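CELL WALL surface anchor family protein (Streptococcus pneumoniae, PDB 2X9Z) builds the backbone of the Streptococcus pneumoniae pilus, probably as the repeating shaft subunit of a fibre concerned with cell adhesion. Local coordinates at residues V34-V39 and T254-V259; P3-D8 and A51-R56; G66-T71 and F91-T96; A13-P18 and V39-A44; R56-L61 and V184-G189. The protein carries 1 engineered substitution. All coordinates share one frame; numbering follows the deposited sequence. Where two conformers were deposited one is given.

Contact 1. Residues V34-V39 and T254-V259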
# COMPACT_ATOMS: atom_id res chain seq x y z
N VAL A 34 6.46 -17.55 0.83
CA VAL A 34 6.74 -16.61 1.91
C VAL A 34 5.42 -16.15 2.53
O VAL A 34 4.55 -15.64 1.82
CB VAL A 34 7.53 -15.39 1.38
CG1 VAL A 34 7.89 -14.45 2.52
CG2 VAL A 34 8.79 -15.86 0.64
N GLU A 35 5.27 -16.33 3.83
CA GLU A 35 4.02 -16.02 4.52
C GLU A 35 4.07 -14.65 5.17
O GLU A 35 5.03 -14.32 5.88
CB GLU A 35 3.70 -17.09 5.56
CG GLU A 35 3.47 -18.46 4.94
CD GLU A 35 3.32 -19.54 5.99
OE1 GLU A 35 4.34 -19.93 6.60
OE2 GLU A 35 2.18 -20.00 6.20
N TYR A 36 3.02 -13.87 4.94
CA TYR A 36 2.92 -12.49 5.41
C TYR A 36 1.73 -12.26 6.32
O TYR A 36 0.73 -12.98 6.26
CB TYR A 36 2.77 -11.55 4.21
CG TYR A 36 4.03 -11.34 3.41
CD1 TYR A 36 4.35 -12.17 2.33
CD2 TYR A 36 4.91 -10.32 3.72
CE1 TYR A 36 5.50 -11.97 1.59
CE2 TYR A 36 6.05 -10.11 2.98
CZ TYR A 36 6.34 -10.93 1.92
OH TYR A 36 7.50 -10.70 1.21
N GLU A 37 1.83 -11.22 7.14
CA GLU A 37 0.68 -10.78 7.91
C GLU A 37 0.70 -9.26 8.09
O GLU A 37 1.76 -8.63 8.18
CB GLU A 37 0.64 -11.48 9.27
CG GLU A 37 1.79 -11.13 10.18
CD GLU A 37 1.78 -11.93 11.46
OE1 GLU A 37 2.27 -11.42 12.48
OE2 GLU A 37 1.28 -13.07 11.45
N ILE A 38 -0.50 -8.68 8.10
CA ILE A 38 -0.70 -7.27 8.36
C ILE A 38 -1.60 -7.20 9.59
O ILE A 38 -2.69 -7.79 9.60
CB ILE A 38 -1.43 -6.59 7.18
CG1 ILE A 38 -0.69 -6.82 5.85
CG2 ILE A 38 -1.66 -5.11 7.46
CD1 ILE A 38 -1.54 -6.52 4.65
N VAL A 39 -1.13 -6.52 10.63
CA VAL A 39 -1.88 -6.42 11.87
C VAL A 39 -2.23 -4.95 12.13
O VAL A 39 -1.34 -4.09 12.09
CB VAL A 39 -1.08 -6.99 13.07
CG1 VAL A 39 -1.80 -6.72 14.37
CG2 VAL A 39 -0.82 -8.48 12.88
N THR A 254 6.03 0.05 8.11
CA THR A 254 7.36 -0.33 7.64
C THR A 254 7.25 -1.73 7.03
O THR A 254 6.38 -2.52 7.42
CB THR A 254 8.41 -0.31 8.76
OG1 THR A 254 7.96 -1.11 9.86
CG2 THR A 254 8.65 1.13 9.23
N GLU A 255 8.12 -2.01 6.07
CA GLU A 255 7.96 -3.13 5.17
C GLU A 255 9.08 -4.15 5.33
O GLU A 255 10.25 -3.79 5.45
CB GLU A 255 7.90 -2.61 3.72
CG GLU A 255 6.85 -1.49 3.52
CD GLU A 255 7.03 -0.68 2.23
OE1 GLU A 255 6.12 0.11 1.90
OE2 GLU A 255 8.06 -0.84 1.54
N PRO A 256 8.74 -5.44 5.35
CA PRO A 256 9.75 -6.50 5.39
C PRO A 256 10.35 -6.69 4.01
O PRO A 256 9.78 -6.23 3.02
CB PRO A 256 8.92 -7.73 5.78
CG PRO A 256 7.59 -7.48 5.13
CD PRO A 256 7.37 -5.98 5.20
N LYS A 257 11.50 -7.35 3.95
CA LYS A 257 12.17 -7.61 2.68
C LYS A 257 12.66 -9.04 2.59
O LYS A 257 12.97 -9.66 3.61
CB LYS A 257 13.36 -6.66 2.48
CG LYS A 257 12.97 -5.19 2.35
CD LYS A 257 14.21 -4.33 2.25
CE LYS A 257 13.84 -2.86 2.14
NZ LYS A 257 12.84 -2.49 3.17
N VAL A 258 12.72 -9.56 1.37
CA VAL A 258 13.35 -10.85 1.14
C VAL A 258 14.47 -10.68 0.13
O VAL A 258 14.51 -9.70 -0.61
CB VAL A 258 12.34 -11.89 0.62
CG1 VAL A 258 11.20 -12.05 1.61
CG2 VAL A 258 11.82 -11.50 -0.75
N VAL A 259 15.39 -11.63 0.10
CA VAL A 259 16.50 -11.59 -0.84
C VAL A 259 16.95 -13.01 -1.11
O VAL A 259 16.69 -13.91 -0.32
CB VAL A 259 17.66 -10.73 -0.29
CG1 VAL A 259 18.30 -11.40 0.93
CG2 VAL A 259 18.69 -10.43 -1.38
O HOH W 1 8.03 -7.92 1.47

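Contact 2. Residues P3-D8 and A51-R56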
# COMPACT_ATOMS: atom_id res chain seq x y z
N PRO A 3 -5.49 4.73 14.64
CA PRO A 3 -5.22 3.30 14.47
C PRO A 3 -3.71 3.09 14.28
O PRO A 3 -2.99 4.04 13.97
CB PRO A 3 -6.00 2.94 13.21
CG PRO A 3 -6.16 4.22 12.45
CD PRO A 3 -6.06 5.36 13.44
N LYS A 4 -3.25 1.86 14.51
CA LYS A 4 -1.84 1.52 14.35
C LYS A 4 -1.72 0.30 13.48
O LYS A 4 -2.63 -0.53 13.44
CB LYS A 4 -1.21 1.25 15.72
CG LYS A 4 -1.24 2.44 16.67
CD LYS A 4 -0.49 2.15 17.96
CE LYS A 4 -1.10 0.97 18.71
NZ LYS A 4 -2.47 1.26 19.19
N ILE A 5 -0.60 0.16 12.77
CA ILE A 5 -0.43 -0.95 11.84
C ILE A 5 1.00 -1.43 11.77
O ILE A 5 1.93 -0.67 12.00
CB ILE A 5 -0.90 -0.54 10.42
CG1 ILE A 5 -1.00 -1.76 9.49
CG2 ILE A 5 0.00 0.53 9.83
CD1 ILE A 5 -1.79 -1.47 8.23
N ASP A 6 1.17 -2.71 11.47
CA ASP A 6 2.48 -3.24 11.17
C ASP A 6 2.33 -4.34 10.12
O ASP A 6 1.28 -4.99 10.03
CB ASP A 6 3.14 -3.81 12.42
CG ASP A 6 4.60 -4.16 12.20
OD1 ASP A 6 5.29 -3.46 11.41
OD2 ASP A 6 5.07 -5.14 12.80
N LYS A 7 3.37 -4.51 9.31
CA LYS A 7 3.42 -5.58 8.35
C LYS A 7 4.72 -6.35 8.51
O LYS A 7 5.79 -5.74 8.62
CB LYS A 7 3.33 -5.04 6.93
CG LYS A 7 3.41 -6.14 5.92
CD LYS A 7 3.44 -5.64 4.52
CE LYS A 7 3.38 -6.84 3.61
NZ LYS A 7 3.03 -6.44 2.26
N ASP A 8 4.64 -7.67 8.51
CA ASP A 8 5.85 -8.47 8.61
C ASP A 8 5.56 -9.90 8.16
O ASP A 8 4.45 -10.20 7.71
CB ASP A 8 6.37 -8.46 10.06
CG ASP A 8 7.89 -8.55 10.16
OD1 ASP A 8 8.53 -9.15 9.28
OD2 ASP A 8 8.44 -8.02 11.15
N ALA A 51 -12.70 1.28 6.13
CA ALA A 51 -11.52 0.60 6.64
C ALA A 51 -11.03 -0.29 5.51
O ALA A 51 -11.56 -1.38 5.29
CB ALA A 51 -11.84 -0.21 7.88
N ASN A 52 -10.02 0.20 4.79
CA ASN A 52 -9.52 -0.44 3.58
C ASN A 52 -8.03 -0.72 3.67
O ASN A 52 -7.26 0.17 4.07
CB ASN A 52 -9.81 0.49 2.39
CG ASN A 52 -9.30 -0.06 1.07
OD1 ASN A 52 -9.90 -0.96 0.48
ND2 ASN A 52 -8.18 0.49 0.58
N TRP A 53 -7.62 -1.92 3.29
CA TRP A 53 -6.20 -2.26 3.20
C TRP A 53 -5.84 -2.52 1.75
O TRP A 53 -6.56 -3.23 1.04
CB TRP A 53 -5.86 -3.51 4.03
CG TRP A 53 -6.02 -3.33 5.51
CD1 TRP A 53 -5.04 -3.00 6.42
CD2 TRP A 53 -7.24 -3.45 6.27
NE1 TRP A 53 -5.57 -2.93 7.68
CE2 TRP A 53 -6.92 -3.20 7.62
CE3 TRP A 53 -8.57 -3.75 5.93
CZ2 TRP A 53 -7.87 -3.23 8.63
CZ3 TRP A 53 -9.51 -3.78 6.94
CH2 TRP A 53 -9.16 -3.53 8.28
N SER A 54 -4.72 -1.97 1.31
CA SER A 54 -4.29 -2.10 -0.07
C SER A 54 -2.83 -2.54 -0.05
O SER A 54 -2.01 -1.94 0.65
CB SER A 54 -4.46 -0.74 -0.77
OG SER A 54 -4.10 -0.79 -2.14
N ASP A 55 -2.50 -3.58 -0.80
CA ASP A 55 -1.18 -4.20 -0.75
C ASP A 55 -0.68 -4.51 -2.16
O ASP A 55 -1.38 -5.12 -2.96
CB ASP A 55 -1.30 -5.49 0.08
CG ASP A 55 0.03 -6.07 0.48
OD1 ASP A 55 1.10 -5.69 -0.05
OD2 ASP A 55 -0.02 -6.96 1.36
N ARG A 56 0.53 -4.07 -2.49
CA ARG A 56 1.16 -4.43 -3.76
C ARG A 56 2.59 -4.85 -3.50
O ARG A 56 3.20 -4.44 -2.51
CB ARG A 56 1.13 -3.27 -4.75
CG ARG A 56 -0.26 -2.84 -5.19
CD ARG A 56 -0.92 -3.92 -6.06
NE ARG A 56 -2.21 -3.49 -6.63
CZ ARG A 56 -3.36 -3.46 -5.97
NH1 ARG A 56 -3.40 -3.80 -4.69
NH2 ARG A 56 -4.47 -3.06 -6.58

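Contact 3. Residues G66-T71 and F91-T96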
# COMPACT_ATOMS: atom_id res chain seq x y z
N GLY A 66 -5.92 -16.40 -3.60
CA GLY A 66 -6.71 -17.38 -2.87
C GLY A 66 -6.21 -17.61 -1.46
O GLY A 66 -6.84 -18.35 -0.70
N THR A 67 -5.09 -16.99 -1.09
CA THR A 67 -4.48 -17.23 0.22
C THR A 67 -4.82 -16.19 1.29
O THR A 67 -4.34 -16.30 2.42
CB THR A 67 -2.94 -17.35 0.14
OG1 THR A 67 -2.35 -16.10 -0.22
CG2 THR A 67 -2.53 -18.42 -0.88
N VAL A 68 -5.64 -15.19 0.96
CA VAL A 68 -5.94 -14.13 1.92
C VAL A 68 -6.96 -14.59 2.96
O VAL A 68 -8.04 -15.09 2.61
CB VAL A 68 -6.45 -12.84 1.23
CG1 VAL A 68 -6.70 -11.75 2.25
CG2 VAL A 68 -5.45 -12.36 0.20
N LYS A 69 -6.60 -14.42 4.23
CA LYS A 69 -7.51 -14.69 5.35
C LYS A 69 -7.56 -13.46 6.24
O LYS A 69 -6.57 -12.76 6.41
CB LYS A 69 -7.00 -15.88 6.17
CG LYS A 69 -6.75 -17.16 5.38
CD LYS A 69 -7.99 -18.03 5.25
CE LYS A 69 -7.64 -19.45 4.81
NZ LYS A 69 -7.03 -19.47 3.46
N VAL A 70 -8.74 -13.18 6.79
CA VAL A 70 -8.89 -12.01 7.66
C VAL A 70 -9.67 -12.34 8.93
O VAL A 70 -10.72 -12.99 8.88
CB VAL A 70 -9.54 -10.82 6.90
CG1 VAL A 70 -10.87 -11.23 6.29
CG2 VAL A 70 -9.70 -9.62 7.82
N THR A 71 -9.13 -11.89 10.06
CA THR A 71 -9.73 -12.12 11.37
C THR A 71 -9.83 -10.80 12.13
O THR A 71 -9.02 -9.89 11.91
CB THR A 71 -8.90 -13.12 12.22
OG1 THR A 71 -7.58 -12.60 12.42
CG2 THR A 71 -8.83 -14.49 11.54
N PHE A 91 -3.51 -7.12 -3.60
CA PHE A 91 -4.93 -7.16 -3.30
C PHE A 91 -5.40 -5.91 -2.58
O PHE A 91 -4.59 -5.13 -2.06
CB PHE A 91 -5.26 -8.40 -2.46
CG PHE A 91 -4.65 -8.36 -1.08
CD1 PHE A 91 -5.34 -7.79 -0.01
CD2 PHE A 91 -3.39 -8.89 -0.86
CE1 PHE A 91 -4.76 -7.76 1.26
CE2 PHE A 91 -2.82 -8.86 0.41
CZ PHE A 91 -3.51 -8.30 1.47
N ASP A 92 -6.71 -5.74 -2.56
CA ASP A 92 -7.36 -4.71 -1.77
C ASP A 92 -8.48 -5.38 -0.99
O ASP A 92 -9.23 -6.18 -1.54
CB ASP A 92 -7.94 -3.63 -2.69
CG ASP A 92 -6.87 -2.89 -3.45
OD1 ASP A 92 -6.52 -1.78 -3.02
OD2 ASP A 92 -6.38 -3.40 -4.49
N LEU A 93 -8.58 -5.06 0.30
CA LEU A 93 -9.57 -5.69 1.18
C LEU A 93 -10.25 -4.57 1.95
O LEU A 93 -9.60 -3.81 2.65
CB LEU A 93 -8.91 -6.68 2.15
CG LEU A 93 -9.84 -7.58 2.98
CD1 LEU A 93 -9.11 -8.82 3.47
CD2 LEU A 93 -10.47 -6.84 4.17
N LYS A 94 -11.57 -4.46 1.80
CA LYS A 94 -12.31 -3.40 2.46
C LYS A 94 -13.43 -4.00 3.30
O LYS A 94 -14.09 -4.96 2.89
CB LYS A 94 -12.88 -2.44 1.44
CG LYS A 94 -13.99 -3.02 0.58
CD LYS A 94 -14.77 -1.92 -0.10
CE LYS A 94 -16.26 -2.08 0.15
NZ LYS A 94 -17.01 -0.88 -0.32
N LEU A 95 -13.65 -3.43 4.49
CA LEU A 95 -14.76 -3.89 5.30
C LEU A 95 -16.08 -3.37 4.73
O LEU A 95 -16.18 -2.21 4.33
CB LEU A 95 -14.61 -3.44 6.76
CG LEU A 95 -13.37 -3.96 7.49
CD1 LEU A 95 -13.47 -3.63 8.97
CD2 LEU A 95 -13.19 -5.47 7.29
N THR A 96 -17.09 -4.24 4.68
CA THR A 96 -18.45 -3.81 4.33
C THR A 96 -19.09 -3.21 5.58
O THR A 96 -18.48 -3.16 6.64
CB THR A 96 -19.30 -5.00 3.92
OG1 THR A 96 -19.39 -5.90 5.03
CG2 THR A 96 -18.69 -5.73 2.73

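Contact 4. Residues A13-P18 and V39-A44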
# COMPACT_ATOMS: atom_id res chain seq x y z
N ALA A 13 4.50 -9.62 13.04
CA ALA A 13 3.91 -8.28 13.01
C ALA A 13 3.45 -7.85 14.39
O ALA A 13 2.87 -8.63 15.14
CB ALA A 13 2.76 -8.22 12.02
N ASN A 14 3.71 -6.59 14.72
CA ASN A 14 3.42 -6.06 16.05
C ASN A 14 3.38 -4.54 15.99
O ASN A 14 4.42 -3.89 16.01
CB ASN A 14 4.49 -6.55 17.03
CG ASN A 14 4.18 -6.19 18.47
OD1 ASN A 14 3.53 -5.19 18.75
ND2 ASN A 14 4.66 -7.02 19.40
N PRO A 15 2.17 -3.96 15.91
CA PRO A 15 2.06 -2.50 15.75
C PRO A 15 2.63 -1.72 16.92
O PRO A 15 3.10 -0.60 16.71
CB PRO A 15 0.55 -2.27 15.68
CG PRO A 15 -0.01 -3.56 15.21
CD PRO A 15 0.86 -4.63 15.80
N ASP A 16 2.58 -2.29 18.12
CA ASP A 16 3.10 -1.61 19.30
C ASP A 16 4.62 -1.63 19.33
O ASP A 16 5.26 -0.66 19.73
CB ASP A 16 2.54 -2.25 20.58
CG ASP A 16 1.05 -2.01 20.75
OD1 ASP A 16 0.59 -0.90 20.45
OD2 ASP A 16 0.35 -2.94 21.20
N THR A 17 5.19 -2.75 18.88
CA THR A 17 6.63 -2.94 18.90
C THR A 17 7.07 -3.64 17.63
O THR A 17 7.24 -4.86 17.62
CB THR A 17 7.06 -3.79 20.11
OG1 THR A 17 6.48 -3.24 21.30
CG2 THR A 17 8.58 -3.82 20.24
N PRO A 18 7.26 -2.88 16.54
CA PRO A 18 7.66 -3.51 15.28
C PRO A 18 9.01 -4.22 15.42
O PRO A 18 9.83 -3.85 16.26
CB PRO A 18 7.76 -2.32 14.32
CG PRO A 18 6.86 -1.28 14.90
CD PRO A 18 6.98 -1.44 16.39
N VAL A 39 -1.13 -6.52 10.63
CA VAL A 39 -1.88 -6.42 11.87
C VAL A 39 -2.23 -4.95 12.13
O VAL A 39 -1.34 -4.09 12.09
CB VAL A 39 -1.08 -6.99 13.07
CG1 VAL A 39 -1.80 -6.72 14.37
CG2 VAL A 39 -0.82 -8.48 12.88
N THR A 40 -3.51 -4.68 12.36
CA THR A 40 -3.99 -3.32 12.55
C THR A 40 -4.78 -3.22 13.84
O THR A 40 -5.63 -4.07 14.13
CB THR A 40 -4.89 -2.88 11.37
OG1 THR A 40 -4.20 -3.13 10.14
CG2 THR A 40 -5.23 -1.39 11.46
N LYS A 41 -4.49 -2.20 14.64
CA LYS A 41 -5.20 -1.94 15.87
C LYS A 41 -6.14 -0.77 15.66
O LYS A 41 -5.71 0.33 15.33
CB LYS A 41 -4.22 -1.59 16.99
CG LYS A 41 -3.17 -2.63 17.27
CD LYS A 41 -3.74 -3.83 18.00
CE LYS A 41 -2.63 -4.81 18.35
NZ LYS A 41 -3.14 -6.02 19.06
N ILE A 42 -7.43 -1.01 15.84
CA ILE A 42 -8.44 0.02 15.70
C ILE A 42 -8.89 0.44 17.09
O ILE A 42 -9.21 -0.41 17.92
CB ILE A 42 -9.62 -0.50 14.85
CG1 ILE A 42 -9.13 -0.76 13.42
CG2 ILE A 42 -10.81 0.47 14.88
CD1 ILE A 42 -10.18 -1.30 12.49
N PRO A 43 -8.88 1.75 17.37
CA PRO A 43 -9.15 2.24 18.73
C PRO A 43 -10.59 1.97 19.18
O PRO A 43 -11.49 1.79 18.35
CB PRO A 43 -8.91 3.76 18.61
CG PRO A 43 -8.16 3.96 17.35
CD PRO A 43 -8.59 2.85 16.44
N ALA A 44 -10.81 1.93 20.49
CA ALA A 44 -12.17 1.88 21.02
C ALA A 44 -13.02 3.05 20.52
O ALA A 44 -12.50 4.15 20.27
CB ALA A 44 -12.14 1.87 22.55

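Contact 5. Residues R56-L61 and V184-G189. Engineered in segment 184-189: Ala-188 (natural residue Thr).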
# COMPACT_ATOMS: atom_id res chain seq x y z
N ARG A 56 0.53 -4.07 -2.49
CA ARG A 56 1.16 -4.43 -3.76
C ARG A 56 2.59 -4.85 -3.50
O ARG A 56 3.20 -4.44 -2.51
CB ARG A 56 1.13 -3.27 -4.75
CG ARG A 56 -0.26 -2.84 -5.19
CD ARG A 56 -0.92 -3.92 -6.06
NE ARG A 56 -2.21 -3.49 -6.63
CZ ARG A 56 -3.36 -3.46 -5.97
NH1 ARG A 56 -3.40 -3.80 -4.69
NH2 ARG A 56 -4.47 -3.06 -6.58
N MSE A 57 3.15 -5.67 -4.39
CA MSE A 57 4.51 -6.14 -4.16
C MSE A 57 5.34 -6.16 -5.44
O MSE A 57 4.81 -6.15 -6.55
CB MSE A 57 4.50 -7.50 -3.46
CG MSE A 57 3.78 -8.60 -4.22
SE MSE A 57 3.05 -9.94 -2.98
CE MSE A 57 1.55 -8.86 -2.34
N THR A 58 6.66 -6.14 -5.26
CA THR A 58 7.58 -6.05 -6.40
C THR A 58 7.61 -7.37 -7.18
O THR A 58 7.19 -8.41 -6.67
CB THR A 58 8.97 -5.59 -5.95
OG1 THR A 58 9.46 -6.47 -4.93
CG2 THR A 58 8.87 -4.18 -5.36
N GLU A 59 8.09 -7.31 -8.41
CA GLU A 59 7.83 -8.38 -9.38
C GLU A 59 8.46 -9.73 -9.04
O GLU A 59 8.00 -10.76 -9.55
CB GLU A 59 8.20 -7.94 -10.79
CG GLU A 59 9.68 -7.74 -11.01
CD GLU A 59 10.03 -7.52 -12.47
OE1 GLU A 59 9.11 -7.44 -13.31
OE2 GLU A 59 11.22 -7.43 -12.78
N GLY A 60 9.48 -9.74 -8.19
CA GLY A 60 10.12 -10.98 -7.77
C GLY A 60 9.31 -11.76 -6.75
O GLY A 60 9.66 -12.88 -6.40
N LEU A 61 8.23 -11.14 -6.26
CA LEU A 61 7.28 -11.83 -5.39
C LEU A 61 5.96 -12.02 -6.11
O LEU A 61 5.26 -11.05 -6.39
CB LEU A 61 7.05 -11.04 -4.10
CG LEU A 61 8.18 -11.04 -3.08
CD1 LEU A 61 7.99 -9.89 -2.11
CD2 LEU A 61 8.24 -12.38 -2.35
N VAL A 184 10.50 6.52 -4.53
CA VAL A 184 11.19 5.58 -3.66
C VAL A 184 11.51 4.32 -4.46
O VAL A 184 10.68 3.86 -5.25
CB VAL A 184 10.28 5.21 -2.47
CG1 VAL A 184 11.00 4.28 -1.49
CG2 VAL A 184 9.79 6.47 -1.75
N ASN A 185 12.70 3.78 -4.26
CA ASN A 185 13.02 2.46 -4.79
C ASN A 185 12.10 1.46 -4.10
O ASN A 185 12.17 1.32 -2.89
CB ASN A 185 14.50 2.13 -4.51
CG ASN A 185 14.91 0.76 -5.03
OD1 ASN A 185 14.16 -0.20 -4.94
ND2 ASN A 185 16.12 0.68 -5.55
N ALA A 186 11.22 0.80 -4.86
CA ALA A 186 10.18 -0.03 -4.27
C ALA A 186 10.75 -1.30 -3.65
O ALA A 186 10.13 -1.92 -2.79
CB ALA A 186 9.12 -0.38 -5.30
N GLN A 187 11.95 -1.67 -4.08
CA GLN A 187 12.56 -2.91 -3.61
C GLN A 187 13.38 -2.67 -2.36
O GLN A 187 13.29 -3.44 -1.40
CB GLN A 187 13.40 -3.54 -4.73
CG GLN A 187 12.57 -3.81 -5.98
CD GLN A 187 13.40 -4.19 -7.18
OE1 GLN A 187 13.36 -3.53 -8.22
NE2 GLN A 187 14.15 -5.27 -7.05
N ALA A 188 14.16 -1.59 -2.34
CA ALA A 188 15.11 -1.33 -1.27
C ALA A 188 14.62 -0.33 -0.22
O ALA A 188 15.05 -0.38 0.93
CB ALA A 188 16.45 -0.88 -1.84
N GLY A 189 13.75 0.59 -0.62
CA GLY A 189 13.08 1.47 0.32
C GLY A 189 13.60 2.89 0.47
O GLY A 189 13.05 3.68 1.24

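Contact 1. Residues V34-V39 and T254-V259
Pro-256 comes up to the Tyr-36 ring at its edge, close to the ring plane: CG of the proline sits 3.7 Å from Tyr-36 CE2 and 4.2 Å from Tyr-36 CD2. Segment 254-259 puts nothing over either face of that ring. The aromatic company comes from other strands, with Tyr-116 lying almost parallel to Tyr-36 and Phe-9 inclined at about 45°. Tyr-36 has CG anti to its carbonyl carbon (chi1 -74°), and this carries the phenol end across to the second segment although the first bond of the side chain does not aim there.

At the far end of the ring the hydroxyl does two jobs. It donates to a water at 2.8 Å from Tyr-36 OH, and that water in turn donates to the carbonyl O of Pro-256, 2.9 Å away. The same carbonyl also takes a hydrogen bond from Ser-131, so two donors hold it. Tyr-36 OH also packs against CG1 of Val-258 at 4.0 Å. In this conformer, one of two modelled for Val-258, the same methyl lies 4.2 Å from CG1 of Val-34. No direct hydrogen bond joins the segments.

The contact spans the two sheets of a beta sandwich, consistent with the Cna-like, immunoglobulin-related folds of pilins. Strand 33-42 runs between strands 4-9 and 110-120 in one sheet, while the C-terminal strand 257-259 lies between 26-27 and 130-139 in the other, with Phe-9 of strand 4-9 packed against Val-34, Pro-256 and Val-258.

Contact 2. Residues P3-D8 and A51-R56
Lys-7 stretches straight across to Asp-55. From CG outwards the lysine is fully extended, and with CG anti to N (chi1 179°) its whole length is spent on reaching the other strand. Its NZ is no free amine: it is joined covalently to CG of Asn-132, forming an intramolecular isopeptide bond. That nitrogen meets Asp-55 OD1 at 3.1 Å, from the syn side and 25° out of the carboxylate plane. As an amide nitrogen NZ has a single N-H to offer, so OD1 and OD2 would share it, and the bond from Lys-7 NZ to Asp-55 OD2, at 3.2 Å, is weak. The aspartate holds its carboxylate toward strand 4-9 through a CG likewise anti to the backbone N (chi1 -167°).

Such lysine-asparagine crosslinks are a hallmark of Gram-positive pilins, where a nearby acidic side chain assists bond formation. The position of Asp-55 is consistent with that role. Here the crosslink ties strand 4-9 of one sheet to strand 130-139 of the facing sheet, with strand 50-57 supplying the acid.

Two residues earlier on each strand the contact is apolar. Ile-5 extends along CG1, and its CD1 arrives at the edge of the Trp-53 indole near the ring plane, 4.0 Å from Trp-53 CD1 and 4.1 Å from Trp-53 NE1. The indole N-H is used by Thr-40 OG1, which helps fix the turn of the ring. On the far side of strand 50-57, Arg-56 folds back so that NH1 donates to the carbonyl O of Asp-55 at 3.0 Å, from above the carbonyl plane.

Contact 3. Residues G66-T71 and F91-T96
Val-68 and Val-70 meet Phe-91 and Leu-93 between the facing sheets of a beta sandwich. Val-68 works with both of its methyls. CG2 stands over one face of the Phe-91 ring, 4.3 Å from the centroid and only 13° off the ring normal, a CH-pi contact displaced a little toward the rim; the closest ring atom is Phe-91 CD2, 4.2 Å from Val-68 CG2. The other methyl, CG1, packs against CD1 of Leu-93 at 4.0 Å. Val-68 also packs on Ile-114 and Leu-84, from strands 110-120 and 82-87.

Strand 61-72 lies beside 110-120 in its sheet, whereas 90-95 sits between 50-57 and 82-87 in the other, so the contact joins the layers by side chains alone, without a hydrogen bond. Leu-93 points its CG anti to the backbone N (chi1 -171°), which sends CD1 into the notch between the two valines. There Val-70 CB is also 4.0 Å from Leu-93 CD1, with Val-70 CG1 close behind at 4.1 Å. Two more aromatics meet the Phe-91 ring: Tyr-116 edge-to-face and Phe-63 with its plane about 30° away. Just past the strand, Thr-96 N-caps helix 97-103, its OG1 accepting from Gly-99 N.

Contact 4. Residues A13-P18 and V39-A44
Pro-15 lies against Val-39 and Lys-41 on strand 33-42. The proline ring crosses the Val-39 side chain at about a right angle: CD of Pro-15 is 3.7 Å from Val-39 CG1, and CG of the proline comes within 3.4 Å of the Val-39 carbonyl O. Two residues along the strand, Pro-15 CG also touches Lys-41 CG at 3.9 Å. Ala-13 takes the other branch of the valine, its CB meeting Val-39 CG2 at 3.7 Å. Both methyls of Val-39 are therefore used, CG1 anti to the backbone N (chi1 173°) and CG2 turned toward the alanine.

Lys-41 bends at its second torsion (chi2 -74°), leaving the aliphatic part against the proline while NZ is hydrogen-bonded to Thr-111 OG1. Asp-16 OD2 stays 5.1 Å from Lys-41 NZ, too far for a salt bridge, though the opposite charges probably attract weakly.

The loop that follows strand 4-9 thus folds back over the beta-sandwich sheet, packing on Val-39 and Lys-41 of strand 33-42, the neighbour of 4-9. An Asx motif helps shape it: Asn-14 OD1 accepts from Thr-17 N at 3.0 Å, the donor well above the carbonyl plane, and more weakly from Asp-16 N. Further out, Asp-6 OD2 of strand 4-9 takes the Asn-14 N-H, and Glu-37 OE1 of strand 33-42 takes that of Ala-13.

Contact 5. Residues R56-L61 and V184-G189
Thr-58 touches Ala-186 and Gln-187 where an Asx turn closes strand 179-185, a contact between the sandwich carrying strand 50-57 and the following domain. Asn-185, at the end of the strand, begins the turn: its OD1 accepts from Gln-187 N at 2.8 Å, in the carbonyl plane, and from Ala-188 N at 2.9 Å, from well above that plane. Two bonds to one oxygen fix the turn.

Ala-186 follows, its CB 3.8 Å from the Thr-58 methyl CG2, which also lies 3.6 Å from the Ala-186 carbonyl O. Next, Gln-187 CG packs on the same methyl at 3.8 Å, the Gln-187 and Thr-58 side chains meeting at a slant. The glutamine amide goes beyond, OE1 to Glu-214 N and NE2 to Pro-129 O. With Thr-58 OG1 between the backbone N and carbonyl carbon (chi1 56°) and bound to Glu-130 OE1 and Ser-131 N, CG2 is the branch that faces the turn. Thr-58 also begins a type I beta turn ending at Leu-61.

Ala-188 is an engineered residue in place of threonine. Last in the segment, Gly-189 N donates to the carbonyl O of Asn-185, four residues back, at 2.9 Å.

Overall arrangement
Contacts 1, 2 and 3 all bridge the same pair of facing sheets. Contact 2 holds the lysine end of the isopeptide crosslink to Asn-132, and Ile-38 of contact 1 borders it: Ile-38 CD1 is 3.7 Å from Asp-55 OD2 and 4.1 Å from Phe-91 CZ, so it touches contacts 2 and 3 at once. Contact 4 lays the 13-18 loop on strand 33-42, sharing Val-39 with contact 1, its centre about 10 Å from that of contact 2. Contact 5 leads to the next domain. It shares Arg-56 with contact 2, and Arg-56 NH2 forms a 2.9 Å salt bridge with Asp-92 OD2 of contact 3. Contacts 4 and 5 are farthest apart, centres about 23 Å.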